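PDB 7C8Z: salicylate 5-hydroxylase, large oxygenase component from Ralstonia sp., which hydroxylates salicylate at position 5 to give gentisate, as the oxygenase component of a multicomponent Rieske non-haem iron enzyme system. Local coordinates for residues F63-A75 against V185-F199. Numbering follows the deposited sequence.
Sequences FYANHWCYVGLEA and VFASFDHDVEPFEEF
Trp68 lies between Val193 on one face of its indole and Phe196 on the other, near the start of the helix that begins at Phe196. The two strands, 69-73 and 185-188, pair antiparallel in the beta sheet of the Rieske domain, with a classic beta bulge at Val71 and Gly72. The backbone N-H groups of Val71 and Gly72 both bond Val185 O, at 2.9 Å from Val71 N and 3.0 Å from Gly72 N. The tight part lies around the indole. The CB of Trp68 already points toward 185-199, and chi1 of -64° sets CG beside the backbone N. Val193 CG1 is 3.5 Å from Trp68 CZ2. Phe196 turns its edge to the opposite face. The indole edge meets the face of Phe199 in an offset edge-to-face contact, with Trp68 CD1 3.5 Å from Phe199 CG. Nearby, the edge of Tyr70 meets the face of Phe186, with the planes at 84°. The looser side is around Asn66, which is exposed. There Asp190 OD2 accepts from Asn66 N at 3.0 Å through its anti lone pair. A water links Asn66 ND2 to Glu194 OE2. The buried indole N-H is satisfied by backbone: Trp68 NE1 donates to Glu194 O at 2.8 Å, with the oxygen 19° out of the ring plane.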
ATOM      1  N   PHE A  63       8.245 -25.609   9.975  1.00 67.81           N
ATOM      2  CA  PHE A  63       6.805 -25.429  10.107  1.00 61.39           C
ATOM      3  C   PHE A  63       5.983 -26.542   9.479  1.00 60.05           C
ATOM      4  O   PHE A  63       4.903 -26.853   9.985  1.00 59.55           O
ATOM      5  CB  PHE A  63       6.378 -24.098   9.477  1.00 37.98           C
ATOM      6  CG  PHE A  63       6.813 -22.899  10.258  1.00 32.98           C
ATOM      7  CD1 PHE A  63       8.089 -22.383  10.110  1.00 36.21           C
ATOM      8  CD2 PHE A  63       5.945 -22.287  11.143  1.00 26.29           C
ATOM      9  CE1 PHE A  63       8.492 -21.276  10.832  1.00 31.41           C
ATOM     10  CE2 PHE A  63       6.342 -21.179  11.867  1.00 33.43           C
ATOM     11  CZ  PHE A  63       7.617 -20.674  11.713  1.00 38.74           C
ATOM     12  N   TYR A  64       6.458 -27.141   8.392  1.00 48.31           N
ATOM     13  CA  TYR A  64       5.692 -28.139   7.663  1.00 40.62           C
ATOM     14  C   TYR A  64       6.178 -29.562   7.898  1.00 57.77           C
ATOM     15  O   TYR A  64       5.634 -30.490   7.295  1.00 75.33           O
ATOM     16  CB  TYR A  64       5.723 -27.832   6.162  1.00 39.50           C
ATOM     17  CG  TYR A  64       5.218 -26.453   5.797  1.00 36.55           C
ATOM     18  CD1 TYR A  64       4.291 -25.794   6.595  1.00 40.57           C
ATOM     19  CD2 TYR A  64       5.662 -25.814   4.649  1.00 46.29           C
ATOM     20  CE1 TYR A  64       3.825 -24.534   6.262  1.00 43.53           C
ATOM     21  CE2 TYR A  64       5.199 -24.553   4.304  1.00 52.85           C
ATOM     22  CZ  TYR A  64       4.280 -23.917   5.114  1.00 47.13           C
ATOM     23  OH  TYR A  64       3.822 -22.663   4.774  1.00 36.87           O
ATOM     24  N   ALA A  65       7.177 -29.761   8.756  1.00 58.15           N
ATOM     25  CA  ALA A  65       7.723 -31.094   8.967  1.00 47.47           C
ATOM     26  C   ALA A  65       8.411 -31.160  10.322  1.00 53.20           C
ATOM     27  O   ALA A  65       9.060 -30.199  10.742  1.00 58.66           O
ATOM     28  CB  ALA A  65       8.708 -31.469   7.856  1.00 44.86           C
ATOM     29  N   ASN A  66       8.249 -32.298  10.998  1.00 49.90           N
ATOM     30  CA  ASN A  66       8.981 -32.642  12.217  1.00 53.82           C
ATOM     31  C   ASN A  66       8.698 -31.687  13.372  1.00 59.38           C
ATOM     32  O   ASN A  66       9.471 -31.633  14.333  1.00 66.43           O
ATOM     33  CB  ASN A  66      10.492 -32.705  11.961  1.00 50.18           C
ATOM     34  CG  ASN A  66      10.880 -33.849  11.045  1.00 61.39           C
ATOM     35  OD1 ASN A  66      11.383 -33.630   9.944  1.00 61.71           O
ATOM     36  ND2 ASN A  66      10.647 -35.081  11.498  1.00 50.36           N
ATOM     37  N   HIS A  67       7.599 -30.938  13.318  1.00 48.48           N
ATOM     38  CA  HIS A  67       7.316 -29.980  14.375  1.00 52.74           C
ATOM     39  C   HIS A  67       5.819 -29.887  14.605  1.00 48.50           C
ATOM     40  O   HIS A  67       5.034 -29.925  13.656  1.00 39.40           O
ATOM     41  CB  HIS A  67       7.868 -28.592  14.036  1.00 53.11           C
ATOM     42  CG  HIS A  67       9.360 -28.527  14.032  1.00 45.12           C
ATOM     43  ND1 HIS A  67      10.111 -28.784  12.906  1.00 44.01           N
ATOM     44  CD2 HIS A  67      10.244 -28.250  15.020  1.00 47.19           C
ATOM     45  CE1 HIS A  67      11.393 -28.664  13.199  1.00 46.98           C
ATOM     46  NE2 HIS A  67      11.501 -28.338  14.475  1.00 47.67           N
ATOM     47  N   TRP A  68       5.439 -29.753  15.872  1.00 53.04           N
ATOM     48  CA  TRP A  68       4.083 -29.383  16.237  1.00 54.07           C
ATOM     49  C   TRP A  68       4.004 -27.867  16.254  1.00 51.50           C
ATOM     50  O   TRP A  68       4.841 -27.205  16.877  1.00 73.93           O
ATOM     51  CB  TRP A  68       3.698 -29.939  17.607  1.00 44.35           C
ATOM     52  CG  TRP A  68       3.647 -31.425  17.691  1.00 42.85           C
ATOM     53  CD1 TRP A  68       4.613 -32.245  18.186  1.00 54.17           C
ATOM     54  CD2 TRP A  68       2.562 -32.274  17.296  1.00 42.81           C
ATOM     55  NE1 TRP A  68       4.203 -33.554  18.116  1.00 59.19           N
ATOM     56  CE2 TRP A  68       2.946 -33.598  17.575  1.00 39.06           C
ATOM     57  CE3 TRP A  68       1.305 -32.041  16.732  1.00 50.65           C
ATOM     58  CZ2 TRP A  68       2.121 -34.686  17.309  1.00 40.77           C
ATOM     59  CZ3 TRP A  68       0.486 -33.122  16.468  1.00 42.34           C
ATOM     60  CH2 TRP A  68       0.898 -34.429  16.756  1.00 52.98           C
ATOM     61  N   CYS A  69       3.004 -27.320  15.581  1.00 39.28           N
ATOM     62  CA  CYS A  69       2.806 -25.882  15.541  1.00 35.63           C
ATOM     63  C   CYS A  69       1.461 -25.556  16.169  1.00 38.78           C
ATOM     64  O   CYS A  69       0.498 -26.319  16.039  1.00 39.39           O
ATOM     65  CB  CYS A  69       2.873 -25.349  14.110  1.00 41.74           C
ATOM     66  SG  CYS A  69       4.498 -25.550  13.343  1.00 44.50           S
ATOM     67  N   TYR A  70       1.415 -24.432  16.871  1.00 36.34           N
ATOM     68  CA  TYR A  70       0.239 -24.052  17.639  1.00 29.69           C
ATOM     69  C   TYR A  70      -0.919 -23.711  16.708  1.00 45.11           C
ATOM     70  O   TYR A  70      -0.741 -23.036  15.689  1.00 44.44           O
ATOM     71  CB  TYR A  70       0.581 -22.854  18.528  1.00 26.75           C
ATOM     72  CG  TYR A  70      -0.565 -22.269  19.316  1.00 41.84           C
ATOM     73  CD1 TYR A  70      -0.920 -22.793  20.552  1.00 43.40           C
ATOM     74  CD2 TYR A  70      -1.274 -21.171  18.843  1.00 47.55           C
ATOM     75  CE1 TYR A  70      -1.956 -22.252  21.282  1.00 51.19           C
ATOM     76  CE2 TYR A  70      -2.316 -20.627  19.567  1.00 39.13           C
ATOM     77  CZ  TYR A  70      -2.650 -21.172  20.788  1.00 42.08           C
ATOM     78  OH  TYR A  70      -3.680 -20.644  21.529  1.00 44.59           O
ATOM     79  N   VAL A  71      -2.108 -24.211  17.042  1.00 42.42           N
ATOM     80  CA  VAL A  71      -3.313 -23.848  16.310  1.00 34.31           C
ATOM     81  C   VAL A  71      -4.415 -23.286  17.200  1.00 36.13           C
ATOM     82  O   VAL A  71      -5.349 -22.659  16.671  1.00 37.18           O
ATOM     83  CB  VAL A  71      -3.855 -25.030  15.477  1.00 43.03           C
ATOM     84  CG1 VAL A  71      -2.830 -25.468  14.438  1.00 45.45           C
ATOM     85  CG2 VAL A  71      -4.252 -26.186  16.368  1.00 44.47           C
ATOM     86  N   GLY A  72      -4.371 -23.455  18.518  1.00 40.14           N
ATOM     87  CA  GLY A  72      -5.305 -22.672  19.313  1.00 36.30           C
ATOM     88  C   GLY A  72      -5.552 -23.263  20.692  1.00 40.70           C
ATOM     89  O   GLY A  72      -4.722 -23.983  21.234  1.00 49.23           O
ATOM     90  N   LEU A  73      -6.702 -22.890  21.250  1.00 36.28           N
ATOM     91  CA  LEU A  73      -7.161 -23.377  22.539  1.00 43.58           C
ATOM     92  C   LEU A  73      -8.478 -24.123  22.375  1.00 50.63           C
ATOM     93  O   LEU A  73      -9.307 -23.770  21.528  1.00 47.43           O
ATOM     94  CB  LEU A  73      -7.348 -22.224  23.525  1.00 40.09           C
ATOM     95  CG  LEU A  73      -6.087 -21.409  23.810  1.00 35.46           C
ATOM     96  CD1 LEU A  73      -6.329 -20.443  24.961  1.00 30.11           C
ATOM     97  CD2 LEU A  73      -4.937 -22.350  24.115  1.00 37.41           C
ATOM     98  N   GLU A  74      -8.681 -25.144  23.216  1.00 43.16           N
ATOM     99  CA  GLU A  74      -9.926 -25.903  23.156  1.00 39.40           C
ATOM    100  C   GLU A  74     -11.132 -25.022  23.456  1.00 38.87           C
ATOM    101  O   GLU A  74     -12.203 -25.215  22.871  1.00 49.44           O
ATOM    102  CB  GLU A  74      -9.878 -27.082  24.126  1.00 39.60           C
ATOM    103  CG  GLU A  74      -8.802 -28.096  23.803  1.00 57.91           C
ATOM    104  CD  GLU A  74      -9.152 -29.496  24.278  1.00 76.10           C
ATOM    105  OE1 GLU A  74     -10.344 -29.868  24.218  1.00 65.14           O
ATOM    106  OE2 GLU A  74      -8.229 -30.224  24.710  1.00 84.18           O
ATOM    107  N   ALA A  75     -10.974 -24.051  24.358  1.00 33.92           N
ATOM    108  CA  ALA A  75     -12.074 -23.163  24.714  1.00 45.21           C
ATOM    109  C   ALA A  75     -12.564 -22.333  23.536  1.00 52.16           C
ATOM    110  O   ALA A  75     -13.699 -21.846  23.570  1.00 64.15           O
ATOM    111  CB  ALA A  75     -11.656 -22.239  25.858  1.00 51.84           C
ATOM    112  N   VAL A 185      -3.913 -26.668  21.844  1.00 52.08           N
ATOM    113  CA  VAL A 185      -4.052 -27.526  20.673  1.00 49.06           C
ATOM    114  C   VAL A 185      -2.953 -27.162  19.687  1.00 37.10           C
ATOM    115  O   VAL A 185      -2.888 -26.014  19.218  1.00 33.73           O
ATOM    116  CB  VAL A 185      -5.435 -27.385  20.014  1.00 39.92           C
ATOM    117  CG1 VAL A 185      -5.599 -28.403  18.904  1.00 33.50           C
ATOM    118  CG2 VAL A 185      -6.542 -27.545  21.046  1.00 45.48           C
ATOM    119  N   PHE A 186      -2.097 -28.135  19.384  1.00 38.17           N
ATOM    120  CA  PHE A 186      -1.079 -28.077  18.351  1.00 41.71           C
ATOM    121  C   PHE A 186      -1.462 -29.029  17.227  1.00 39.38           C
ATOM    122  O   PHE A 186      -2.268 -29.945  17.407  1.00 42.62           O
ATOM    123  CB  PHE A 186       0.300 -28.472  18.904  1.00 36.25           C
ATOM    124  CG  PHE A 186       0.895 -27.460  19.838  1.00 41.39           C
ATOM    125  CD1 PHE A 186       0.311 -27.202  21.065  1.00 34.18           C
ATOM    126  CD2 PHE A 186       2.042 -26.768  19.488  1.00 36.94           C
ATOM    127  CE1 PHE A 186       0.851 -26.270  21.919  1.00 36.76           C
ATOM    128  CE2 PHE A 186       2.588 -25.838  20.340  1.00 33.90           C
ATOM    129  CZ  PHE A 186       1.992 -25.587  21.556  1.00 33.74           C
ATOM    130  N   ALA A 187      -0.837 -28.835  16.072  1.00 41.37           N
ATOM    131  CA  ALA A 187      -1.096 -29.691  14.926  1.00 45.76           C
ATOM    132  C   ALA A 187       0.184 -29.820  14.118  1.00 44.49           C
ATOM    133  O   ALA A 187       1.164 -29.104  14.346  1.00 50.22           O
ATOM    134  CB  ALA A 187      -2.242 -29.145  14.064  1.00 47.90           C
ATOM    135  N   SER A 188       0.165 -30.744  13.163  1.00 35.53           N
ATOM    136  CA  SER A 188       1.341 -30.967  12.339  1.00 38.96           C
ATOM    137  C   SER A 188       0.935 -31.605  11.021  1.00 48.49           C
ATOM    138  O   SER A 188       0.121 -32.534  10.998  1.00 50.47           O
ATOM    139  CB  SER A 188       2.352 -31.861  13.070  1.00 46.35           C
ATOM    140  OG  SER A 188       3.433 -32.222  12.229  1.00 45.76           O
ATOM    141  N   PHE A 189       1.514 -31.099   9.930  1.00 45.30           N
ATOM    142  CA  PHE A 189       1.339 -31.755   8.640  1.00 52.19           C
ATOM    143  C   PHE A 189       2.056 -33.094   8.626  1.00 60.58           C
ATOM    144  O   PHE A 189       1.530 -34.087   8.110  1.00 77.08           O
ATOM    145  CB  PHE A 189       1.867 -30.867   7.510  1.00 37.42           C
ATOM    146  CG  PHE A 189       0.984 -29.698   7.184  1.00 39.15           C
ATOM    147  CD1 PHE A 189      -0.143 -29.864   6.400  1.00 41.17           C
ATOM    148  CD2 PHE A 189       1.297 -28.428   7.641  1.00 37.40           C
ATOM    149  CE1 PHE A 189      -0.950 -28.794   6.086  1.00 37.60           C
ATOM    150  CE2 PHE A 189       0.493 -27.349   7.335  1.00 48.90           C
ATOM    151  CZ  PHE A 189      -0.635 -27.533   6.556  1.00 55.17           C
ATOM    152  N   ASP A 190       3.255 -33.134   9.196  1.00 55.24           N
ATOM    153  CA  ASP A 190       4.014 -34.369   9.305  1.00 57.19           C
ATOM    154  C   ASP A 190       3.302 -35.323  10.253  1.00 71.63           C
ATOM    155  O   ASP A 190       3.141 -35.023  11.441  1.00 74.40           O
ATOM    156  CB  ASP A 190       5.423 -34.064   9.807  1.00 60.75           C
ATOM    157  CG  ASP A 190       6.363 -35.236   9.658  1.00 60.29           C
ATOM    158  OD1 ASP A 190       5.920 -36.312   9.205  1.00 63.35           O
ATOM    159  OD2 ASP A 190       7.551 -35.076  10.003  1.00 68.06           O
ATOM    160  N   HIS A 191       2.872 -36.466   9.728  1.00 60.45           N
ATOM    161  CA  HIS A 191       2.199 -37.466  10.543  1.00 56.58           C
ATOM    162  C   HIS A 191       3.172 -38.434  11.198  1.00 57.55           C
ATOM    163  O   HIS A 191       2.772 -39.172  12.104  1.00 67.22           O
ATOM    164  CB  HIS A 191       1.171 -38.220   9.706  1.00 61.02           C
ATOM    165  CG  HIS A 191      -0.103 -37.462   9.519  1.00 63.36           C
ATOM    166  ND1 HIS A 191      -1.158 -37.550  10.402  1.00 67.03           N
ATOM    167  CD2 HIS A 191      -0.482 -36.576   8.567  1.00 55.78           C
ATOM    168  CE1 HIS A 191      -2.138 -36.766   9.992  1.00 64.61           C
ATOM    169  NE2 HIS A 191      -1.754 -36.162   8.882  1.00 58.83           N
ATOM    170  N   ASP A 192       4.428 -38.457  10.749  1.00 54.69           N
ATOM    171  CA  ASP A 192       5.487 -39.207  11.412  1.00 67.46           C
ATOM    172  C   ASP A 192       6.268 -38.337  12.387  1.00 71.59           C
ATOM    173  O   ASP A 192       7.469 -38.548  12.593  1.00 82.30           O
ATOM    174  CB  ASP A 192       6.423 -39.828  10.374  1.00 65.06           C
ATOM    175  CG  ASP A 192       5.671 -40.568   9.282  1.00 79.64           C
ATOM    176  OD1 ASP A 192       4.821 -41.423   9.616  1.00 77.22           O
ATOM    177  OD2 ASP A 192       5.927 -40.293   8.089  1.00 79.29           O
ATOM    178  N   VAL A 193       5.605 -37.357  12.986  1.00 62.59           N
ATOM    179  CA  VAL A 193       6.228 -36.481  13.966  1.00 61.19           C
ATOM    180  C   VAL A 193       6.234 -37.182  15.314  1.00 61.59           C
ATOM    181  O   VAL A 193       5.310 -37.936  15.647  1.00 75.89           O
ATOM    182  CB  VAL A 193       5.484 -35.133  14.032  1.00 60.67           C
ATOM    183  CG1 VAL A 193       4.035 -35.338  14.454  1.00 67.20           C
ATOM    184  CG2 VAL A 193       6.188 -34.161  14.970  1.00 45.03           C
ATOM    185  N   GLU A 194       7.295 -36.957  16.083  1.00 57.28           N
ATOM    186  CA  GLU A 194       7.414 -37.429  17.456  1.00 59.70           C
ATOM    187  C   GLU A 194       6.180 -37.000  18.241  1.00 54.69           C
ATOM    188  O   GLU A 194       5.556 -35.987  17.901  1.00 48.26           O
ATOM    189  CB  GLU A 194       8.683 -36.867  18.095  1.00 63.41           C
ATOM    190  CG  GLU A 194       8.838 -35.367  17.879  1.00 70.23           C
ATOM    191  CD  GLU A 194      10.265 -34.886  18.042  1.00 78.82           C
ATOM    192  OE1 GLU A 194      10.903 -35.241  19.058  1.00 76.18           O
ATOM    193  OE2 GLU A 194      10.744 -34.144  17.154  1.00 77.46           O
ATOM    194  N   PRO A 195       5.766 -37.758  19.255  1.00 57.36           N
ATOM    195  CA  PRO A 195       4.643 -37.315  20.089  1.00 57.76           C
ATOM    196  C   PRO A 195       4.913 -35.954  20.715  1.00 47.39           C
ATOM    197  O   PRO A 195       6.058 -35.532  20.893  1.00 50.04           O
ATOM    198  CB  PRO A 195       4.533 -38.411  21.156  1.00 57.38           C
ATOM    199  CG  PRO A 195       5.165 -39.609  20.537  1.00 53.86           C
ATOM    200  CD  PRO A 195       6.235 -39.106  19.614  1.00 52.97           C
ATOM    201  N   PHE A 196       3.819 -35.262  21.044  1.00 45.03           N
ATOM    202  CA  PHE A 196       3.910 -33.905  21.577  1.00 47.99           C
ATOM    203  C   PHE A 196       4.770 -33.855  22.834  1.00 59.95           C
ATOM    204  O   PHE A 196       5.589 -32.938  23.003  1.00 63.42           O
ATOM    205  CB  PHE A 196       2.503 -33.376  21.858  1.00 41.75           C
ATOM    206  CG  PHE A 196       2.471 -31.959  22.339  1.00 52.70           C
ATOM    207  CD1 PHE A 196       2.720 -30.909  21.470  1.00 49.91           C
ATOM    208  CD2 PHE A 196       2.178 -31.672  23.664  1.00 52.82           C
ATOM    209  CE1 PHE A 196       2.682 -29.599  21.915  1.00 44.75           C
ATOM    210  CE2 PHE A 196       2.141 -30.363  24.115  1.00 48.44           C
ATOM    211  CZ  PHE A 196       2.394 -29.327  23.240  1.00 44.20           C
ATOM    212  N   GLU A 197       4.597 -34.834  23.725  1.00 59.19           N
ATOM    213  CA  GLU A 197       5.354 -34.867  24.974  1.00 49.18           C
ATOM    214  C   GLU A 197       6.849 -35.016  24.708  1.00 50.44           C
ATOM    215  O   GLU A 197       7.671 -34.300  25.293  1.00 48.87           O
ATOM    216  CB  GLU A 197       4.835 -35.997  25.863  1.00 54.34           C
ATOM    217  CG  GLU A 197       3.377 -35.827  26.291  1.00 70.63           C
ATOM    218  CD  GLU A 197       2.384 -36.240  25.208  1.00 84.21           C
ATOM    219  OE1 GLU A 197       2.793 -36.959  24.271  1.00 82.09           O
ATOM    220  OE2 GLU A 197       1.200 -35.834  25.286  1.00 77.49           O
ATOM    221  N   GLU A 198       7.222 -35.941  23.819  1.00 57.31           N
ATOM    222  CA  GLU A 198       8.628 -36.082  23.456  1.00 55.64           C
ATOM    223  C   GLU A 198       9.113 -34.897  22.632  1.00 57.98           C
ATOM    224  O   GLU A 198      10.309 -34.585  22.643  1.00 66.52           O
ATOM    225  CB  GLU A 198       8.844 -37.386  22.689  1.00 60.19           C
ATOM    226  CG  GLU A 198       8.664 -38.636  23.536  1.00 67.13           C
ATOM    227  CD  GLU A 198       8.663 -39.902  22.706  1.00 74.89           C
ATOM    228  OE1 GLU A 198       7.923 -40.843  23.060  1.00 82.22           O
ATOM    229  OE2 GLU A 198       9.402 -39.953  21.700  1.00 78.25           O
ATOM    230  N   PHE A 199       8.207 -34.232  21.913  1.00 51.80           N
ATOM    231  CA  PHE A 199       8.581 -33.018  21.200  1.00 56.01           C
ATOM    232  C   PHE A 199       9.011 -31.933  22.176  1.00 52.96           C
ATOM    233  O   PHE A 199       9.989 -31.217  21.930  1.00 61.58           O
ATOM    234  CB  PHE A 199       7.413 -32.536  20.334  1.00 49.61           C
ATOM    235  CG  PHE A 199       7.730 -31.331  19.486  1.00 47.98           C
ATOM    236  CD1 PHE A 199       8.625 -31.423  18.431  1.00 53.77           C
ATOM    237  CD2 PHE A 199       7.114 -30.111  19.729  1.00 48.90           C
ATOM    238  CE1 PHE A 199       8.911 -30.317  17.642  1.00 52.84           C
ATOM    239  CE2 PHE A 199       7.395 -29.004  18.942  1.00 47.11           C
ATOM    240  CZ  PHE A 199       8.295 -29.109  17.899  1.00 45.88           C
TER
HETATM  241  O   HOH W   1      10.478 -35.161  14.653  1.00 60.17           O